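PDB 2J13: polysaccharide deacetylase from Bacillus anthracis, which probably removes acetyl groups from N-acetylated sugars of bacterial cell-wall peptidoglycan, as a family 4 carbohydrate esterase. Local coordinates for residues 88-101 and 133-145. Residues are numbered along the deposited sequence; the frame is centred on the assembly and turned at random.
Sequences VTGHYIKTQKDLLL and TSVTEEIKKVTGQ. With ZN (zinc ion), chain E.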
ATOM      1  N   VAL A  88       3.248  -2.995  -5.431  1.00 17.13           N
ATOM      2  CA  VAL A  88       4.352  -3.589  -6.215  1.00 17.47           C
ATOM      3  C   VAL A  88       5.092  -2.582  -7.102  1.00 17.72           C
ATOM      4  O   VAL A  88       4.496  -1.635  -7.615  1.00 17.37           O
ATOM      5  CB  VAL A  88       3.846  -4.785  -7.108  1.00 18.73           C
ATOM      6  CG1 VAL A  88       3.169  -5.846  -6.205  1.00 18.33           C
ATOM      7  CG2 VAL A  88       2.911  -4.273  -8.191  1.00 18.49           C
ATOM      8  N   THR A  89       6.391  -2.799  -7.278  1.00 19.23           N
ATOM      9  CA  THR A  89       7.163  -2.028  -8.251  1.00 20.44           C
ATOM     10  C   THR A  89       7.287  -2.776  -9.595  1.00 22.57           C
ATOM     11  O   THR A  89       6.953  -3.945  -9.706  1.00 22.90           O
ATOM     12  CB  THR A  89       8.570  -1.753  -7.744  1.00 21.50           C
ATOM     13  OG1 THR A  89       9.316  -2.979  -7.635  1.00 22.34           O
ATOM     14  CG2 THR A  89       8.552  -0.996  -6.384  1.00 20.68           C
ATOM     15  N   GLY A  90       7.827  -2.110 -10.600  1.00 24.63           N
ATOM     16  CA  GLY A  90       8.104  -2.760 -11.897  1.00 25.99           C
ATOM     17  C   GLY A  90       9.127  -3.881 -11.831  1.00 27.68           C
ATOM     18  O   GLY A  90       8.953  -4.920 -12.495  1.00 29.69           O
ATOM     19  N   HIS A  91      10.173  -3.715 -11.023  1.00 28.74           N
ATOM     20  CA  HIS A  91      11.176  -4.752 -10.826  1.00 30.18           C
ATOM     21  C   HIS A  91      10.538  -5.987 -10.234  1.00 29.70           C
ATOM     22  O   HIS A  91      10.790  -7.107 -10.653  1.00 30.00           O
ATOM     23  CB  HIS A  91      12.286  -4.259  -9.892  1.00 32.01           C
ATOM     24  CG  HIS A  91      13.307  -5.305  -9.533  1.00 36.33           C
ATOM     25  ND1 HIS A  91      14.331  -5.675 -10.384  1.00 39.39           N
ATOM     26  CD2 HIS A  91      13.477  -6.036  -8.406  1.00 38.21           C
ATOM     27  CE1 HIS A  91      15.075  -6.597  -9.803  1.00 40.62           C
ATOM     28  NE2 HIS A  91      14.583  -6.833  -8.602  1.00 41.10           N
ATOM     29  N   TYR A  92       9.655  -5.772  -9.272  1.00 27.51           N
ATOM     30  CA  TYR A  92       8.957  -6.885  -8.662  1.00 27.25           C
ATOM     31  C   TYR A  92       8.068  -7.595  -9.693  1.00 27.10           C
ATOM     32  O   TYR A  92       8.118  -8.819  -9.815  1.00 28.21           O
ATOM     33  CB  TYR A  92       8.135  -6.402  -7.469  1.00 26.03           C
ATOM     34  CG  TYR A  92       7.731  -7.539  -6.571  1.00 25.93           C
ATOM     35  CD1 TYR A  92       6.569  -8.229  -6.806  1.00 23.72           C
ATOM     36  CD2 TYR A  92       8.520  -7.922  -5.515  1.00 25.99           C
ATOM     37  CE1 TYR A  92       6.204  -9.292  -6.018  1.00 26.52           C
ATOM     38  CE2 TYR A  92       8.175  -8.993  -4.721  1.00 27.75           C
ATOM     39  CZ  TYR A  92       6.998  -9.658  -4.973  1.00 26.73           C
ATOM     40  OH  TYR A  92       6.614 -10.739  -4.219  1.00 28.96           O
ATOM     41  N   ILE A  93       7.254  -6.845 -10.445  1.00 26.77           N
ATOM     42  CA  ILE A  93       6.373  -7.439 -11.462  1.00 27.99           C
ATOM     43  C   ILE A  93       7.160  -8.277 -12.478  1.00 29.29           C
ATOM     44  O   ILE A  93       6.759  -9.401 -12.802  1.00 29.50           O
ATOM     45  CB  ILE A  93       5.560  -6.375 -12.246  1.00 28.25           C
ATOM     46  CG1 ILE A  93       4.534  -5.670 -11.351  1.00 28.43           C
ATOM     47  CG2 ILE A  93       4.798  -7.022 -13.420  1.00 29.46           C
ATOM     48  CD1 ILE A  93       3.980  -4.346 -11.964  1.00 28.27           C
ATOM     49  N   LYS A  94       8.269  -7.738 -12.965  1.00 30.43           N
ATOM     50  CA  LYS A  94       9.042  -8.421 -14.018  1.00 31.94           C
ATOM     51  C   LYS A  94       9.714  -9.694 -13.500  1.00 32.60           C
ATOM     52  O   LYS A  94       9.884 -10.673 -14.263  1.00 34.26           O
ATOM     53  CB  LYS A  94      10.090  -7.473 -14.586  1.00 32.77           C
ATOM     54  CG  LYS A  94       9.503  -6.274 -15.335  1.00 36.06           C
ATOM     55  CD  LYS A  94       8.984  -6.585 -16.745  1.00 41.07           C
ATOM     56  CE  LYS A  94      10.124  -6.822 -17.710  1.00 43.24           C
ATOM     57  NZ  LYS A  94       9.676  -6.926 -19.129  1.00 46.60           N
ATOM     58  N   THR A  95      10.125  -9.681 -12.235  1.00 31.29           N
ATOM     59  CA  THR A  95      10.921 -10.769 -11.661  1.00 31.26           C
ATOM     60  C   THR A  95      10.122 -11.772 -10.832  1.00 30.96           C
ATOM     61  O   THR A  95      10.654 -12.839 -10.484  1.00 30.79           O
ATOM     62  CB  THR A  95      12.097 -10.233 -10.825  1.00 31.78           C
ATOM     63  OG1 THR A  95      11.635  -9.477  -9.680  1.00 32.04           O
ATOM     64  CG2 THR A  95      13.030  -9.372 -11.700  1.00 31.63           C
ATOM     65  N   GLN A  96       8.864 -11.459 -10.519  1.00 30.10           N
ATOM     66  CA  GLN A  96       8.054 -12.331  -9.651  1.00 29.91           C
ATOM     67  C   GLN A  96       6.624 -12.506 -10.176  1.00 29.78           C
ATOM     68  O   GLN A  96       5.648 -12.416  -9.418  1.00 28.90           O
ATOM     69  CB  GLN A  96       8.053 -11.796  -8.203  1.00 30.19           C
ATOM     70  CG  GLN A  96       9.430 -11.573  -7.608  1.00 31.00           C
ATOM     71  CD  GLN A  96      10.231 -12.859  -7.352  1.00 31.52           C
ATOM     72  OE1 GLN A  96       9.666 -13.957  -7.280  1.00 33.21           O
ATOM     73  NE2 GLN A  96      11.554 -12.715  -7.171  1.00 33.69           N
ATOM     74  N   LYS A  97       6.483 -12.823 -11.470  1.00 29.71           N
ATOM     75  CA  LYS A  97       5.155 -12.928 -12.061  0.50 30.66           C
ATOM     76  C   LYS A  97       4.277 -13.954 -11.348  1.00 30.34           C
ATOM     77  O   LYS A  97       3.091 -13.742 -11.210  1.00 29.98           O
ATOM     78  CB  LYS A  97       5.193 -13.215 -13.573  0.50 30.95           C
ATOM     79  CG  LYS A  97       4.118 -12.433 -14.334  0.50 31.95           C
ATOM     80  CD  LYS A  97       3.722 -13.063 -15.671  0.50 32.31           C
ATOM     81  CE  LYS A  97       4.740 -12.784 -16.758  0.50 34.40           C
ATOM     82  NZ  LYS A  97       4.919 -11.348 -17.079  0.50 35.28           N
ATOM     83  N   ASP A  98       4.852 -15.059 -10.896  1.00 31.79           N
ATOM     84  CA  ASP A  98       4.044 -16.091 -10.264  1.00 32.26           C
ATOM     85  C   ASP A  98       3.426 -15.646  -8.935  1.00 31.32           C
ATOM     86  O   ASP A  98       2.257 -15.917  -8.684  1.00 30.03           O
ATOM     87  CB  ASP A  98       4.875 -17.371 -10.107  1.00 33.83           C
ATOM     88  CG  ASP A  98       5.130 -18.052 -11.433  1.00 38.23           C
ATOM     89  OD1 ASP A  98       4.379 -17.798 -12.415  1.00 42.15           O
ATOM     90  OD2 ASP A  98       6.093 -18.846 -11.489  1.00 44.89           O
ATOM     91  N   LEU A  99       4.196 -14.922  -8.122  1.00 30.34           N
ATOM     92  CA  LEU A  99       3.671 -14.358  -6.871  1.00 29.32           C
ATOM     93  C   LEU A  99       2.588 -13.310  -7.163  1.00 28.95           C
ATOM     94  O   LEU A  99       1.564 -13.264  -6.489  1.00 29.83           O
ATOM     95  CB  LEU A  99       4.798 -13.789  -6.002  1.00 29.80           C
ATOM     96  CG  LEU A  99       5.624 -14.851  -5.279  1.00 29.53           C
ATOM     97  CD1 LEU A  99       6.892 -14.217  -4.686  1.00 29.49           C
ATOM     98  CD2 LEU A  99       4.812 -15.577  -4.207  1.00 30.88           C
ATOM     99  N   LEU A 100       2.797 -12.486  -8.194  1.00 27.58           N
ATOM    100  CA  LEU A 100       1.809 -11.521  -8.604  0.50 27.26           C
ATOM    101  C   LEU A 100       0.461 -12.180  -8.941  1.00 27.88           C
ATOM    102  O   LEU A 100      -0.588 -11.723  -8.532  1.00 27.35           O
ATOM    103  CB  LEU A 100       2.381 -10.736  -9.775  0.50 27.57           C
ATOM    104  CG  LEU A 100       1.809  -9.390 -10.147  0.50 26.23           C
ATOM    105  CD1 LEU A 100       2.079  -8.326  -9.083  0.50 26.64           C
ATOM    106  CD2 LEU A 100       2.447  -9.003 -11.465  0.50 26.45           C
ATOM    107  N   LEU A 101       0.514 -13.296  -9.684  1.00 28.62           N
ATOM    108  CA  LEU A 101      -0.671 -14.025 -10.014  1.00 30.09           C
ATOM    109  C   LEU A 101      -1.343 -14.634  -8.782  1.00 29.99           C
ATOM    110  O   LEU A 101      -2.561 -14.705  -8.738  1.00 31.00           O
ATOM    111  CB  LEU A 101      -0.333 -15.084 -11.070  1.00 30.51           C
ATOM    112  CG  LEU A 101      -0.023 -14.411 -12.412  1.00 33.00           C
ATOM    113  CD1 LEU A 101       0.558 -15.414 -13.393  1.00 36.46           C
ATOM    114  CD2 LEU A 101      -1.293 -13.799 -12.978  1.00 34.57           C
ATOM    115  N   THR A 133       1.943   5.071 -14.636  1.00 21.33           N
ATOM    116  CA  THR A 133       1.177   4.449 -15.715  1.00 22.62           C
ATOM    117  C   THR A 133       1.776   3.121 -16.131  1.00 21.55           C
ATOM    118  O   THR A 133       1.016   2.168 -16.413  1.00 23.13           O
ATOM    119  CB  THR A 133       1.073   5.383 -16.934  1.00 24.19           C
ATOM    120  OG1 THR A 133       0.452   6.622 -16.525  1.00 26.10           O
ATOM    121  CG2 THR A 133       0.226   4.715 -18.027  1.00 27.37           C
ATOM    122  N   SER A 134       3.090   3.012 -16.167  1.00 21.49           N
ATOM    123  CA  SER A 134       3.737   1.762 -16.553  1.00 21.87           C
ATOM    124  C   SER A 134       3.373   0.598 -15.625  1.00 20.59           C
ATOM    125  O   SER A 134       3.093  -0.515 -16.096  1.00 22.27           O
ATOM    126  CB  SER A 134       5.242   1.913 -16.684  1.00 23.45           C
ATOM    127  OG  SER A 134       5.843   2.311 -15.499  1.00 24.15           O
ATOM    128  N   VAL A 135       3.373   0.831 -14.323  1.00 19.14           N
ATOM    129  CA  VAL A 135       2.957  -0.187 -13.368  1.00 19.52           C
ATOM    130  C   VAL A 135       1.490  -0.524 -13.500  1.00 19.81           C
ATOM    131  O   VAL A 135       1.117  -1.709 -13.459  1.00 22.43           O
ATOM    132  CB  VAL A 135       3.290   0.219 -11.873  1.00 18.09           C
ATOM    133  CG1 VAL A 135       2.689  -0.755 -10.849  1.00 20.64           C
ATOM    134  CG2 VAL A 135       4.763   0.272 -11.664  1.00 20.99           C
ATOM    135  N   THR A 136       0.634   0.474 -13.638  1.00 20.21           N
ATOM    136  CA  THR A 136      -0.805   0.237 -13.755  1.00 20.71           C
ATOM    137  C   THR A 136      -1.116  -0.647 -14.953  1.00 21.12           C
ATOM    138  O   THR A 136      -1.799  -1.656 -14.838  1.00 22.00           O
ATOM    139  CB  THR A 136      -1.598   1.535 -13.819  1.00 21.25           C
ATOM    140  OG1 THR A 136      -1.502   2.186 -12.533  1.00 20.15           O
ATOM    141  CG2 THR A 136      -3.073   1.271 -14.133  1.00 20.85           C
ATOM    142  N   GLU A 137      -0.541  -0.278 -16.078  1.00 21.67           N
ATOM    143  CA  GLU A 137      -0.754  -1.063 -17.310  1.00 24.53           C
ATOM    144  C   GLU A 137      -0.182  -2.475 -17.165  1.00 23.62           C
ATOM    145  O   GLU A 137      -0.804  -3.464 -17.627  1.00 24.57           O
ATOM    146  CB  GLU A 137      -0.127  -0.329 -18.491  1.00 25.22           C
ATOM    147  CG  GLU A 137      -0.811   0.998 -18.790  1.00 28.51           C
ATOM    148  CD  GLU A 137      -0.243   1.736 -19.995  1.00 30.37           C
ATOM    149  OE1 GLU A 137       0.818   1.355 -20.525  1.00 36.43           O
ATOM    150  OE2 GLU A 137      -0.884   2.740 -20.380  1.00 39.08           O
ATOM    151  N   GLU A 138       0.986  -2.620 -16.552  1.00 22.95           N
ATOM    152  CA  GLU A 138       1.586  -3.941 -16.345  1.00 23.89           C
ATOM    153  C   GLU A 138       0.747  -4.803 -15.395  1.00 22.96           C
ATOM    154  O   GLU A 138       0.524  -6.004 -15.672  1.00 23.52           O
ATOM    155  CB  GLU A 138       3.013  -3.809 -15.850  1.00 25.47           C
ATOM    156  CG  GLU A 138       3.896  -4.978 -16.041  1.00 28.83           C
ATOM    157  CD  GLU A 138       4.335  -5.190 -17.520  1.00 32.91           C
ATOM    158  OE1 GLU A 138       4.490  -4.204 -18.300  1.00 36.03           O
ATOM    159  OE2 GLU A 138       4.540  -6.357 -17.896  1.00 36.81           O
ATOM    160  N   ILE A 139       0.266  -4.238 -14.293  1.00 21.62           N
ATOM    161  CA  ILE A 139      -0.620  -4.989 -13.395  1.00 22.06           C
ATOM    162  C   ILE A 139      -1.855  -5.527 -14.148  1.00 22.88           C
ATOM    163  O   ILE A 139      -2.175  -6.730 -14.091  1.00 24.41           O
ATOM    164  CB  ILE A 139      -1.089  -4.131 -12.187  1.00 22.15           C
ATOM    165  CG1 ILE A 139       0.068  -3.869 -11.230  1.00 21.78           C
ATOM    166  CG2 ILE A 139      -2.270  -4.825 -11.480  1.00 23.67           C
ATOM    167  CD1 ILE A 139      -0.250  -2.692 -10.236  1.00 21.01           C
ATOM    168  N   LYS A 140      -2.516  -4.643 -14.885  1.00 23.09           N
ATOM    169  CA  LYS A 140      -3.715  -4.996 -15.668  1.00 24.05           C
ATOM    170  C   LYS A 140      -3.437  -6.040 -16.734  1.00 24.35           C
ATOM    171  O   LYS A 140      -4.196  -7.037 -16.838  1.00 25.46           O
ATOM    172  CB  LYS A 140      -4.303  -3.753 -16.299  1.00 24.68           C
ATOM    173  CG  LYS A 140      -5.009  -2.838 -15.306  1.00 26.42           C
ATOM    174  CD  LYS A 140      -5.398  -1.538 -15.963  1.00 29.32           C
ATOM    175  CE  LYS A 140      -6.142  -0.656 -15.005  1.00 31.93           C
ATOM    176  NZ  LYS A 140      -6.679   0.529 -15.678  1.00 34.51           N
ATOM    177  N   LYS A 141      -2.342  -5.885 -17.466  1.00 23.96           N
ATOM    178  CA  LYS A 141      -2.022  -6.856 -18.571  1.00 24.11           C
ATOM    179  C   LYS A 141      -1.579  -8.210 -18.011  1.00 24.89           C
ATOM    180  O   LYS A 141      -1.994  -9.257 -18.525  1.00 25.66           O
ATOM    181  CB  LYS A 141      -0.901  -6.330 -19.436  1.00 24.90           C
ATOM    182  CG  LYS A 141      -1.251  -5.135 -20.276  1.00 26.56           C
ATOM    183  CD  LYS A 141      -2.282  -5.448 -21.359  1.00 28.15           C
ATOM    184  CE  LYS A 141      -2.406  -4.345 -22.408  1.00 31.11           C
ATOM    185  NZ  LYS A 141      -3.616  -4.522 -23.291  1.00 29.63           N
ATOM    186  N   VAL A 142      -0.744  -8.200 -16.962  1.00 24.23           N
ATOM    187  CA  VAL A 142      -0.176  -9.428 -16.407  1.00 25.06           C
ATOM    188  C   VAL A 142      -1.214 -10.211 -15.613  1.00 25.93           C
ATOM    189  O   VAL A 142      -1.317 -11.467 -15.741  1.00 27.68           O
ATOM    190  CB  VAL A 142       1.090  -9.167 -15.584  1.00 25.05           C
ATOM    191  CG1 VAL A 142       1.496 -10.391 -14.808  1.00 27.22           C
ATOM    192  CG2 VAL A 142       2.233  -8.688 -16.470  1.00 25.09           C
ATOM    193  N   THR A 143      -2.013  -9.530 -14.802  1.00 25.86           N
ATOM    194  CA  THR A 143      -2.875 -10.259 -13.859  1.00 26.03           C
ATOM    195  C   THR A 143      -4.352 -10.244 -14.169  1.00 26.82           C
ATOM    196  O   THR A 143      -5.103 -11.083 -13.662  1.00 28.64           O
ATOM    197  CB  THR A 143      -2.752  -9.679 -12.429  1.00 24.99           C
ATOM    198  OG1 THR A 143      -3.404  -8.413 -12.383  1.00 24.47           O
ATOM    199  CG2 THR A 143      -1.343  -9.562 -12.026  1.00 25.49           C
ATOM    200  N   GLY A 144      -4.783  -9.301 -14.999  1.00 28.19           N
ATOM    201  CA  GLY A 144      -6.177  -9.052 -15.238  1.00 27.41           C
ATOM    202  C   GLY A 144      -6.977  -8.335 -14.196  1.00 27.00           C
ATOM    203  O   GLY A 144      -8.167  -8.170 -14.360  1.00 27.40           O
ATOM    204  N   GLN A 145      -6.318  -7.812 -13.150  1.00 26.02           N
ATOM    205  CA  GLN A 145      -6.996  -6.923 -12.231  1.00 25.91           C
ATOM    206  C   GLN A 145      -7.598  -5.767 -13.021  1.00 26.69           C
ATOM    207  O   GLN A 145      -6.916  -5.124 -13.854  1.00 27.28           O
ATOM    208  CB  GLN A 145      -5.999  -6.397 -11.186  1.00 25.35           C
ATOM    209  CG  GLN A 145      -6.639  -5.545 -10.124  1.00 25.41           C
ATOM    210  CD  GLN A 145      -5.659  -5.231  -9.012  1.00 24.63           C
ATOM    211  OE1 GLN A 145      -5.282  -6.123  -8.247  1.00 23.23           O
ATOM    212  NE2 GLN A 145      -5.269  -3.962  -8.892  1.00 22.02           N
TER
HETATM  213 ZN    ZN E1239      14.858  -4.868 -11.966  1.00 57.55          ZN
HETATM  214  O   HOH W   1      14.306  -6.001 -13.897  1.00 64.53           O
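Ile93 is a knob in a hole of the neighbouring helix, received among Val135, Glu138, Ile139 and Val142, and it illustrates how one branched residue can join two helices of the NodB homology domain: helix 90-95, which follows strand 84-88, and helix 125-143, which lies against the adjacent parallel strand 109-112. Its two arms divide the work. CG1 lies anti to the carbonyl carbon and extends so that CD1 lies 4.0 Å from Val135 CG1 and equally near Ile139 CG1, while the CG2 methyl presses on the aliphatic part of Glu138, at 3.4 Å from its CG. Glu138 bends at chi2 (73°), which leaves its methylene carbons against the isoleucine and its carboxylate in the neighbourhood of Lys94 and Lys97, without direct contact between the charged atoms. Val88, the last residue of strand 84-88, brings CG2 to 4.1 Å from Ile139 CD1. His91 ND1 binds a zinc ion on the side of its helix turned away from this contact.

Helix 90-95 runs at 25° to helix 133-143, whereas helix 97-101 lies steeply across its end, at 78°, and brings Lys97, Leu100 and Leu101 onto Val142 and Thr143. Val142 CG1 meets Lys97 CG and Leu100 CD2 on adjacent sides; the lysine approach is unusually tight, but doubtful, as Lys97 has two conformers. Thr143 turns its CG2 methyl to Leu100 CG (3.7 Å); its hydroxyl points back, donating to Ile139 O from above the carbonyl plane and accepting from Gln145 N in an ST turn. Val88, Ile139 and Thr143 all rest on Ile110 of strand 109-112.

No hydrogen bond crosses between the segments: shape and apolar burial hold them together, with lysine and glutamate charges at the margin probably adding only diffuse attraction.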